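Local coordinates for protein KLLA0E08119p (Kluyveromyces lactis, PDB 3VA7) that is the urea carboxylase part of a larger enzyme and probably carboxylates urea, using ATP and biotin, to start urea breakdown through allophanate, at residues Pro493-Tyr498 with Pro504-Met509. Numbering follows the deposited sequence.
Sequences PGRTGY and PPSGPM
Arg495 and Pro505 bring the two loop segments together, their CA atoms 4.0 Å apart, through one backbone hydrogen bond from Arg495 N to Pro505 O, nearly straight at 173° and meeting a carbonyl lone pair. Opposite in donor-to-acceptor direction, Pro505 CA sends a CH...O contact back to Arg495 O at 3.3 Å. Arg495 is the centre of an inverse gamma turn, closed by a weak bond from Thr496 N to Gly494 O. Gly494, first residue of the turn, has a positive phi of 105°, at which a CB would strike the preceding carbonyl, and its CA lies 3.5 Å from the same Pro505 O.

The Arg495 side chain leaves with CB against Pro504 O at 3.5 Å; CG is anti to the backbone N (chi1 -168°), and a bend at chi3 brings NH1 to the Ser506 side, where a water joins them. NH1 gives an N-H in the guanidinium plane to this water, which in turn donates to Pro504 O at 2.7 Å and to Ser506 OG at 2.8 Å. Both segments belong to the long loop between strand 488-490 and helix 511-520 in the carboxyltransferase part of the enzyme, where the Pro504 side chain lies about 11 Å from the bound biotin group. Beyond the water, Arg495 is anchored by NE to Tyr601 O and by NH2 to Ser606 O, which fixes the rotation of the guanidinium. Ser506 OG is also hydrogen-bonded to Asp749 OD1, and the Ser506 backbone bonds to Cys748.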
# COMPACT_ATOMS: atom_id res chain seq x y z
N PRO A 493 12.51 -14.20 5.63
CA PRO A 493 13.23 -13.01 6.10
C PRO A 493 12.59 -11.66 5.80
O PRO A 493 13.06 -10.64 6.31
CB PRO A 493 14.58 -13.11 5.39
CG PRO A 493 14.30 -13.96 4.16
CD PRO A 493 13.14 -14.78 4.42
N GLY A 494 11.50 -11.63 5.04
CA GLY A 494 10.81 -10.36 4.76
C GLY A 494 11.09 -9.89 3.34
O GLY A 494 11.37 -10.70 2.43
N ARG A 495 11.01 -8.58 3.14
CA ARG A 495 11.09 -8.01 1.80
C ARG A 495 12.53 -7.77 1.55
O ARG A 495 13.00 -6.64 1.65
CB ARG A 495 10.29 -6.68 1.75
CG ARG A 495 10.03 -6.11 0.36
CD ARG A 495 8.80 -5.24 0.34
NE ARG A 495 7.58 -6.02 0.26
CZ ARG A 495 6.66 -6.08 1.24
NH1 ARG A 495 6.84 -5.41 2.37
NH2 ARG A 495 5.58 -6.85 1.10
N THR A 496 13.28 -8.83 1.24
CA THR A 496 14.73 -8.64 1.03
C THR A 496 14.94 -8.38 -0.45
O THR A 496 14.06 -8.67 -1.25
CB THR A 496 15.57 -9.90 1.45
OG1 THR A 496 15.16 -11.01 0.64
CG2 THR A 496 15.36 -10.28 2.91
N GLY A 497 16.09 -7.81 -0.80
CA GLY A 497 16.46 -7.64 -2.19
C GLY A 497 16.62 -6.19 -2.61
O GLY A 497 17.08 -5.92 -3.72
N TYR A 498 16.23 -5.26 -1.73
CA TYR A 498 15.98 -3.88 -2.13
C TYR A 498 16.44 -2.82 -1.14
O TYR A 498 16.01 -1.69 -1.23
CB TYR A 498 14.51 -3.66 -2.45
CG TYR A 498 13.89 -4.61 -3.44
CD1 TYR A 498 13.92 -4.37 -4.80
CD2 TYR A 498 13.20 -5.72 -3.00
CE1 TYR A 498 13.27 -5.23 -5.75
CE2 TYR A 498 12.57 -6.59 -3.91
CZ TYR A 498 12.60 -6.34 -5.27
OH TYR A 498 11.96 -7.24 -6.12
N PRO A 504 12.61 -1.41 3.12
CA PRO A 504 13.10 -2.20 4.21
C PRO A 504 12.55 -3.60 4.12
O PRO A 504 11.62 -3.85 3.32
CB PRO A 504 12.59 -1.45 5.44
CG PRO A 504 11.34 -0.83 5.02
CD PRO A 504 11.63 -0.42 3.57
N PRO A 505 13.17 -4.54 4.87
CA PRO A 505 12.70 -5.90 4.83
C PRO A 505 11.33 -6.04 5.49
O PRO A 505 10.56 -6.91 5.11
CB PRO A 505 13.75 -6.67 5.65
CG PRO A 505 14.38 -5.66 6.47
CD PRO A 505 14.41 -4.43 5.66
N SER A 506 11.05 -5.21 6.48
CA SER A 506 9.85 -5.42 7.27
C SER A 506 9.92 -6.81 7.91
O SER A 506 10.93 -7.15 8.41
CB SER A 506 8.57 -5.21 6.42
OG SER A 506 8.43 -3.82 6.18
N GLY A 507 8.89 -7.63 7.85
CA GLY A 507 8.94 -8.87 8.57
C GLY A 507 8.89 -8.62 10.06
O GLY A 507 8.74 -7.46 10.49
N PRO A 508 9.04 -9.69 10.85
CA PRO A 508 8.91 -9.58 12.31
C PRO A 508 10.08 -8.84 12.89
O PRO A 508 11.26 -9.00 12.50
CB PRO A 508 9.01 -11.01 12.80
CG PRO A 508 9.86 -11.70 11.72
CD PRO A 508 9.52 -11.01 10.42
N MET A 509 9.74 -8.04 13.86
CA MET A 509 10.68 -7.28 14.63
C MET A 509 11.53 -8.14 15.58
O MET A 509 12.63 -7.73 15.96
CB MET A 509 9.81 -6.32 15.42
CG MET A 509 10.51 -5.21 15.98
SD MET A 509 10.80 -3.97 14.76
CE MET A 509 11.09 -2.63 15.97
O HOH W 1 8.97 -3.67 3.39